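Local coordinates for putative flagellar hook-associated protein (Vibrio parahaemolyticus, PDB 3PWX), which is probably a structural component of the bacterial flagellum, a flagellin-family protein thought to act at the junction between hook and filament, at residues E49-M54 and D83-S88; K152-Q157 and N181-T186. One frame throughout, in Å; residues are numbered along the deposited sequence.

Contact 1 of 2, residues E49-M54 and D83-S88; sequences ESLKSM and DSIESS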
ATOM      1  N   GLU A  49      -7.245 -11.579  25.216  1.00 59.06           N
ATOM      2  CA  GLU A  49      -7.763 -11.827  26.608  1.00 61.66           C
ATOM      3  C   GLU A  49      -8.482 -13.144  26.736  1.00 60.99           C
ATOM      4  O   GLU A  49      -8.279 -13.892  27.707  1.00 62.50           O
ATOM      5  CB  GLU A  49      -8.685 -10.716  27.093  1.00 63.62           C
ATOM      6  CG  GLU A  49      -7.913  -9.533  27.741  1.00 70.00           C
ATOM      7  CD  GLU A  49      -8.687  -8.217  27.640  1.00 77.28           C
ATOM      8  OE1 GLU A  49      -9.221  -7.937  26.533  1.00 81.49           O
ATOM      9  OE2 GLU A  49      -8.750  -7.454  28.650  1.00 80.73           O
ATOM     10  N   SER A  50      -9.299 -13.457  25.746  1.00 59.82           N
ATOM     11  CA  SER A  50      -9.957 -14.723  25.772  1.00 59.52           C
ATOM     12  C   SER A  50      -8.955 -15.827  25.606  1.00 58.63           C
ATOM     13  O   SER A  50      -9.118 -16.875  26.184  1.00 60.44           O
ATOM     14  CB  SER A  50     -11.006 -14.825  24.704  1.00 58.93           C
ATOM     15  OG  SER A  50     -12.009 -13.869  24.904  1.00 61.35           O
ATOM     16  N   LEU A  51      -7.889 -15.624  24.857  1.00 57.35           N
ATOM     17  CA  LEU A  51      -6.980 -16.760  24.681  1.00 56.80           C
ATOM     18  C   LEU A  51      -6.236 -17.051  25.982  1.00 58.41           C
ATOM     19  O   LEU A  51      -5.962 -18.200  26.319  1.00 58.72           O
ATOM     20  CB  LEU A  51      -5.999 -16.528  23.548  1.00 55.33           C
ATOM     21  CG  LEU A  51      -6.657 -16.696  22.198  1.00 54.69           C
ATOM     22  CD1 LEU A  51      -5.680 -16.125  21.088  1.00 54.02           C
ATOM     23  CD2 LEU A  51      -7.015 -18.134  21.939  1.00 54.72           C
ATOM     24  N   LYS A  52      -5.944 -15.971  26.701  1.00 59.60           N
ATOM     25  CA  LYS A  52      -5.298 -15.964  27.993  1.00 61.62           C
ATOM     26  C   LYS A  52      -6.155 -16.736  29.045  1.00 63.36           C
ATOM     27  O   LYS A  52      -5.684 -17.697  29.648  1.00 64.49           O
ATOM     28  CB  LYS A  52      -5.076 -14.493  28.349  1.00 61.90           C
ATOM     29  CG  LYS A  52      -4.313 -14.200  29.530  1.00 66.52           C
ATOM     30  CD  LYS A  52      -2.902 -14.706  29.436  1.00 72.40           C
ATOM     31  CE  LYS A  52      -2.413 -15.179  30.827  1.00 77.45           C
ATOM     32  NZ  LYS A  52      -2.960 -14.387  31.987  1.00 81.53           N
ATOM     33  N   SER A  53      -7.412 -16.354  29.220  1.00 64.02           N
ATOM     34  CA  SER A  53      -8.285 -17.042  30.159  1.00 66.50           C
ATOM     35  C   SER A  53      -8.474 -18.506  29.793  1.00 66.34           C
ATOM     36  O   SER A  53      -8.513 -19.384  30.662  1.00 67.17           O
ATOM     37  CB  SER A  53      -9.639 -16.357  30.266  1.00 67.23           C
ATOM     38  OG  SER A  53      -9.454 -14.960  30.294  1.00 72.26           O
HETATM   39  N   MSE A  54      -8.586 -18.782  28.497  1.00 65.36           N
HETATM   40  CA  MSE A  54      -8.754 -20.153  28.098  1.00 64.64           C
HETATM   41  C   MSE A  54      -7.477 -20.909  28.493  1.00 64.50           C
HETATM   42  O   MSE A  54      -7.558 -21.991  29.036  1.00 64.44           O
HETATM   43  CB  MSE A  54      -9.055 -20.193  26.640  1.00 62.50           C
HETATM   44  CG  MSE A  54      -9.103 -21.517  25.981  1.00 65.93           C
HETATM   45 SE   MSE A  54      -9.694 -21.178  24.115  1.00 75.00          SE
HETATM   46  CE  MSE A  54     -11.478 -20.510  24.530  1.00 68.59           C
ATOM     47  N   ASP A  83     -16.725 -18.908  22.561  1.00 63.85           N
ATOM     48  CA  ASP A  83     -17.767 -18.235  21.786  1.00 64.17           C
ATOM     49  C   ASP A  83     -17.409 -16.805  21.553  1.00 62.66           C
ATOM     50  O   ASP A  83     -17.500 -16.308  20.436  1.00 62.86           O
ATOM     51  CB  ASP A  83     -19.117 -18.305  22.485  1.00 67.29           C
ATOM     52  CG  ASP A  83     -19.677 -19.718  22.548  1.00 69.46           C
ATOM     53  OD1 ASP A  83     -19.139 -20.648  21.897  1.00 66.38           O
ATOM     54  OD2 ASP A  83     -20.683 -19.888  23.282  1.00 76.62           O
ATOM     55  N   SER A  84     -16.965 -16.157  22.616  1.00 62.36           N
ATOM     56  CA  SER A  84     -16.440 -14.803  22.587  1.00 60.95           C
ATOM     57  C   SER A  84     -15.316 -14.558  21.516  1.00 58.45           C
ATOM     58  O   SER A  84     -15.213 -13.471  20.923  1.00 58.60           O
ATOM     59  CB  SER A  84     -16.004 -14.464  24.014  1.00 61.58           C
ATOM     60  OG  SER A  84     -15.058 -13.409  24.057  1.00 63.95           O
ATOM     61  N   ILE A  85     -14.489 -15.565  21.257  1.00 57.56           N
ATOM     62  CA  ILE A  85     -13.452 -15.472  20.239  1.00 56.34           C
ATOM     63  C   ILE A  85     -14.087 -15.617  18.858  1.00 56.16           C
ATOM     64  O   ILE A  85     -13.666 -14.964  17.912  1.00 55.48           O
ATOM     65  CB  ILE A  85     -12.381 -16.548  20.440  1.00 55.87           C
ATOM     66  CG1 ILE A  85     -11.408 -16.132  21.522  1.00 55.86           C
ATOM     67  CG2 ILE A  85     -11.636 -16.848  19.182  1.00 54.98           C
ATOM     68  CD1 ILE A  85     -10.820 -17.355  22.307  1.00 56.06           C
ATOM     69  N   GLU A  86     -15.119 -16.443  18.755  1.00 56.93           N
ATOM     70  CA  GLU A  86     -15.868 -16.527  17.519  1.00 57.07           C
ATOM     71  C   GLU A  86     -16.543 -15.210  17.197  1.00 57.35           C
ATOM     72  O   GLU A  86     -16.475 -14.766  16.068  1.00 56.90           O
ATOM     73  CB  GLU A  86     -16.908 -17.623  17.588  1.00 58.97           C
ATOM     74  CG  GLU A  86     -17.963 -17.537  16.457  1.00 60.85           C
ATOM     75  CD  GLU A  86     -18.860 -18.738  16.476  1.00 65.69           C
ATOM     76  OE1 GLU A  86     -18.806 -19.536  15.502  1.00 64.00           O
ATOM     77  OE2 GLU A  86     -19.558 -18.917  17.515  1.00 69.67           O
ATOM     78  N   SER A  87     -17.146 -14.572  18.201  1.00 58.19           N
ATOM     79  CA  SER A  87     -17.757 -13.238  18.044  1.00 59.16           C
ATOM     80  C   SER A  87     -16.846 -12.113  17.598  1.00 57.68           C
ATOM     81  O   SER A  87     -17.288 -11.186  16.894  1.00 58.11           O
ATOM     82  CB  SER A  87     -18.349 -12.765  19.364  1.00 59.95           C
ATOM     83  OG  SER A  87     -19.674 -13.198  19.410  1.00 66.10           O
ATOM     84  N   SER A  88     -15.617 -12.120  18.121  1.00 56.79           N
ATOM     85  CA  SER A  88     -14.673 -11.098  17.781  1.00 55.96           C
ATOM     86  C   SER A  88     -14.249 -11.294  16.347  1.00 55.13           C
ATOM     87  O   SER A  88     -14.179 -10.336  15.615  1.00 54.84           O
ATOM     88  CB  SER A  88     -13.492 -11.110  18.737  1.00 55.61           C
ATOM     89  OG  SER A  88     -13.956 -10.884  20.082  1.00 56.61           O
TER
HETATM   90  O   HOH W   1     -13.015 -12.358  22.640  1.00 62.74           O
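Ser50 and Ile85 mark the closest approach of the two backbones, their CA atoms 6.6 Å apart, where helical segments 49-54 and 83-88 run nearly antiparallel, at 163°, with their axes 9.8 Å apart at the nearest point. Ile85 carries most of the contact. The bond from CA to CB of Ile85 points toward segment 49-54. With CG1 beside the backbone N and anti to the carbonyl carbon (chi1 -80°), CG1 comes to 3.5 Å from Ser50 CB, and CD1, the next atom of the branch, lies equally near. Ser50 presents little more than CB here, and the end of the Ile85 side chain lies close against helix 7-61. Two longer residues then close on that tip: Leu51 brings CD2 to 3.9 Å from Ile85 CD1, the two side chains crossing at about a right angle, while Met54, present as selenomethionine, bends at chi3 (-65°) and sets its CE 3.9 Å from the same methyl. This is apolar packing within an antiparallel helical hairpin, formed by helices 7-61 and 71-89 in the N-terminal helical region of the flagellin family. Tyr81 and Leu78, earlier on helix 71-89, extend the cover over Met54. A polar bridge flanks the apolar patch. Water 1 is hydrogen-bonded both to Ser50 OG, at 2.9 Å, and to Ser84 OG, at 2.7 Å, joining one hydroxyl from each helix; it also donates a weak bond to the Ser84 carbonyl oxygen. Ser50 OG has a further weak hydrogen bond with Ser46 O, one turn earlier on its own helix.

Contact 2 of 2, residues K152-Q157 and N181-T186; sequences KNVLNQ and NAIDDT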
ATOM      1  N   LYS A 152      -6.090 -26.539  11.014  1.00 83.43           N
ATOM      2  CA  LYS A 152      -6.802 -27.052  12.198  1.00 83.15           C
ATOM      3  C   LYS A 152      -6.768 -26.105  13.419  1.00 80.47           C
ATOM      4  O   LYS A 152      -6.012 -26.332  14.380  1.00 81.20           O
ATOM      5  CB  LYS A 152      -6.177 -28.404  12.618  1.00 84.73           C
ATOM      6  CG  LYS A 152      -4.616 -28.367  12.644  1.00 85.73           C
ATOM      7  CD  LYS A 152      -4.012 -29.534  13.405  1.00 87.67           C
ATOM      8  CE  LYS A 152      -4.060 -30.847  12.588  1.00 90.30           C
ATOM      9  NZ  LYS A 152      -3.867 -32.089  13.453  1.00 87.04           N
ATOM     10  N   ASN A 153      -7.633 -25.091  13.398  1.00 76.30           N
ATOM     11  CA  ASN A 153      -7.578 -23.971  14.323  1.00 70.54           C
ATOM     12  C   ASN A 153      -7.788 -24.298  15.796  1.00 68.31           C
ATOM     13  O   ASN A 153      -8.006 -25.428  16.167  1.00 68.74           O
ATOM     14  CB  ASN A 153      -8.561 -22.911  13.872  1.00 69.94           C
ATOM     15  CG  ASN A 153      -9.956 -23.365  13.974  1.00 68.52           C
ATOM     16  OD1 ASN A 153     -10.441 -23.617  15.066  1.00 70.68           O
ATOM     17  ND2 ASN A 153     -10.633 -23.488  12.845  1.00 67.56           N
ATOM     18  N   VAL A 154      -7.714 -23.265  16.619  1.00 64.58           N
ATOM     19  CA  VAL A 154      -7.765 -23.389  18.044  1.00 61.96           C
ATOM     20  C   VAL A 154      -9.151 -23.696  18.534  1.00 62.33           C
ATOM     21  O   VAL A 154      -9.311 -24.300  19.598  1.00 62.21           O
ATOM     22  CB  VAL A 154      -7.237 -22.105  18.763  1.00 61.57           C
ATOM     23  CG1 VAL A 154      -8.195 -20.939  18.573  1.00 59.76           C
ATOM     24  CG2 VAL A 154      -7.011 -22.368  20.267  1.00 59.24           C
ATOM     25  N   LEU A 155     -10.163 -23.274  17.795  1.00 61.12           N
ATOM     26  CA  LEU A 155     -11.516 -23.499  18.286  1.00 61.95           C
ATOM     27  C   LEU A 155     -11.918 -24.957  18.156  1.00 62.21           C
ATOM     28  O   LEU A 155     -12.654 -25.486  18.971  1.00 63.89           O
ATOM     29  CB  LEU A 155     -12.508 -22.561  17.616  1.00 61.45           C
ATOM     30  CG  LEU A 155     -12.291 -21.073  17.940  1.00 63.16           C
ATOM     31  CD1 LEU A 155     -13.390 -20.200  17.319  1.00 67.30           C
ATOM     32  CD2 LEU A 155     -12.186 -20.764  19.429  1.00 61.90           C
ATOM     33  N   ASN A 156     -11.401 -25.623  17.137  1.00 61.55           N
ATOM     34  CA  ASN A 156     -11.591 -27.053  17.053  1.00 61.78           C
ATOM     35  C   ASN A 156     -10.788 -27.790  18.119  1.00 61.70           C
ATOM     36  O   ASN A 156     -11.268 -28.759  18.676  1.00 62.24           O
ATOM     37  CB  ASN A 156     -11.303 -27.528  15.639  1.00 61.43           C
ATOM     38  CG  ASN A 156     -12.400 -27.067  14.676  1.00 63.31           C
ATOM     39  OD1 ASN A 156     -13.547 -26.929  15.113  1.00 64.98           O
ATOM     40  ND2 ASN A 156     -12.064 -26.776  13.398  1.00 57.36           N
ATOM     41  N   GLN A 157      -9.589 -27.293  18.441  1.00 59.99           N
ATOM     42  CA  GLN A 157      -8.744 -27.997  19.332  1.00 60.17           C
ATOM     43  C   GLN A 157      -9.324 -27.855  20.733  1.00 61.21           C
ATOM     44  O   GLN A 157      -9.224 -28.775  21.545  1.00 61.17           O
ATOM     45  CB  GLN A 157      -7.341 -27.439  19.274  1.00 60.19           C
ATOM     46  CG  GLN A 157      -6.368 -28.042  20.326  1.00 61.34           C
ATOM     47  CD  GLN A 157      -6.218 -29.526  20.119  1.00 64.99           C
ATOM     48  OE1 GLN A 157      -6.015 -29.972  18.984  1.00 69.71           O
ATOM     49  NE2 GLN A 157      -6.313 -30.301  21.195  1.00 63.78           N
ATOM     50  N   ASN A 181      -0.408 -25.772  23.028  1.00 61.43           N
ATOM     51  CA  ASN A 181       0.312 -25.471  21.793  1.00 60.33           C
ATOM     52  C   ASN A 181      -0.525 -24.707  20.736  1.00 58.60           C
ATOM     53  O   ASN A 181       0.005 -23.821  20.047  1.00 58.35           O
ATOM     54  CB  ASN A 181       0.950 -26.732  21.194  1.00 61.20           C
ATOM     55  CG  ASN A 181       1.967 -27.382  22.129  1.00 62.63           C
ATOM     56  OD1 ASN A 181       2.543 -26.728  22.985  1.00 65.89           O
ATOM     57  ND2 ASN A 181       2.187 -28.670  21.958  1.00 63.54           N
ATOM     58  N   ALA A 182      -1.811 -25.025  20.624  1.00 56.68           N
ATOM     59  CA  ALA A 182      -2.674 -24.338  19.690  1.00 55.03           C
ATOM     60  C   ALA A 182      -2.988 -22.950  20.198  1.00 54.74           C
ATOM     61  O   ALA A 182      -3.012 -21.950  19.384  1.00 55.23           O
ATOM     62  CB  ALA A 182      -3.925 -25.111  19.430  1.00 55.09           C
ATOM     63  N   ILE A 183      -3.188 -22.840  21.507  1.00 55.08           N
ATOM     64  CA  ILE A 183      -3.360 -21.524  22.120  1.00 55.04           C
ATOM     65  C   ILE A 183      -2.104 -20.687  21.995  1.00 55.01           C
ATOM     66  O   ILE A 183      -2.183 -19.596  21.461  1.00 54.64           O
ATOM     67  CB  ILE A 183      -3.785 -21.574  23.594  1.00 55.67           C
ATOM     68  CG1 ILE A 183      -5.157 -22.249  23.724  1.00 55.86           C
ATOM     69  CG2 ILE A 183      -3.793 -20.127  24.136  1.00 55.77           C
ATOM     70  CD1 ILE A 183      -5.617 -22.573  25.129  1.00 57.07           C
ATOM     71  N   ASP A 184      -0.947 -21.188  22.443  1.00 55.51           N
ATOM     72  CA  ASP A 184       0.320 -20.440  22.207  1.00 56.00           C
ATOM     73  C   ASP A 184       0.505 -19.962  20.768  1.00 55.17           C
ATOM     74  O   ASP A 184       0.938 -18.829  20.572  1.00 55.13           O
ATOM     75  CB  ASP A 184       1.575 -21.171  22.704  1.00 57.28           C
ATOM     76  CG  ASP A 184       1.551 -21.355  24.191  1.00 63.69           C
ATOM     77  OD1 ASP A 184       0.682 -20.715  24.839  1.00 67.45           O
ATOM     78  OD2 ASP A 184       2.373 -22.133  24.729  1.00 69.15           O
ATOM     79  N   ASP A 185       0.155 -20.792  19.779  1.00 54.91           N
ATOM     80  CA  ASP A 185       0.382 -20.412  18.365  1.00 54.61           C
ATOM     81  C   ASP A 185      -0.572 -19.314  17.919  1.00 53.99           C
ATOM     82  O   ASP A 185      -0.169 -18.324  17.256  1.00 53.84           O
ATOM     83  CB  ASP A 185       0.241 -21.609  17.427  1.00 54.70           C
ATOM     84  CG  ASP A 185       1.347 -22.612  17.618  1.00 59.99           C
ATOM     85  OD1 ASP A 185       2.416 -22.186  18.152  1.00 64.08           O
ATOM     86  OD2 ASP A 185       1.148 -23.803  17.250  1.00 62.25           O
ATOM     87  N   THR A 186      -1.832 -19.466  18.304  1.00 53.76           N
ATOM     88  CA  THR A 186      -2.797 -18.465  17.924  1.00 53.33           C
ATOM     89  C   THR A 186      -2.399 -17.140  18.574  1.00 53.37           C
ATOM     90  O   THR A 186      -2.359 -16.079  17.924  1.00 53.09           O
ATOM     91  CB  THR A 186      -4.244 -18.924  18.178  1.00 53.32           C
ATOM     92  OG1 THR A 186      -4.424 -20.158  17.509  1.00 53.42           O
ATOM     93  CG2 THR A 186      -5.250 -17.977  17.570  1.00 53.01           C
TER
HETATM   94  O   HOH W   2      -5.854 -21.108  15.516  1.00 53.44           O
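Val154 lays its CG2 methyl over the backbone of Ala182 and against the Ile183 side chain, 3.9 Å from Ile183 CG1. That methyl is anti to the backbone N, while CG1 occupies the crowded position between N and the carbonyl carbon (chi1 69°). The other flank of the valine faces Thr186, whose OG1 stands 3.6 Å from Val154 CB. One turn further on, Gln157 uses its aliphatic stem: CG meets Ala182 CB at 3.9 Å, and its amide NE2 is hydrogen-bonded to Glu175 OE1 and Ser179 OG. Water 2 bridges the two helices, hydrogen-bonded to Thr186 OG1 at 2.6 Å and accepting a weak bond from Val154 N at 3.1 Å. Asn153 is the N-cap of helix 154-166, its OD1 accepting from Asn156 N at 3.0 Å and, more weakly, from Leu155 N. Asn156 N is tilted 28° from the plane of the Asn153 side-chain carbonyl. Together these features place the capped start of helix 154-166 against helix 172-223, two consecutive, oppositely running helices that form an antiparallel helical hairpin.

In the fold
Contacts 1 and 2 have centres about 12 Å apart and follow one another along the chain, each joining a pair of consecutive helices. The two pairs pack together directly. Met54 CG of contact 1 lies 3.7 Å from Ile183 CD1 of contact 2, and Leu51 CD1 approaches Thr186 CG2 at 4.0 Å, linking helix 7-61 to helix 172-223. On the remaining helices, Ile85 CG2 and Leu155 CD2 meet at 4.0 Å. All four helices therefore share an apolar interior, as in a helical bundle, and the Arg55-Asp184 salt bridge adds a charged tie between the long ones. Both contacts lie away from His97, a residue seen to bind magnesium in a crystal structure of this protein.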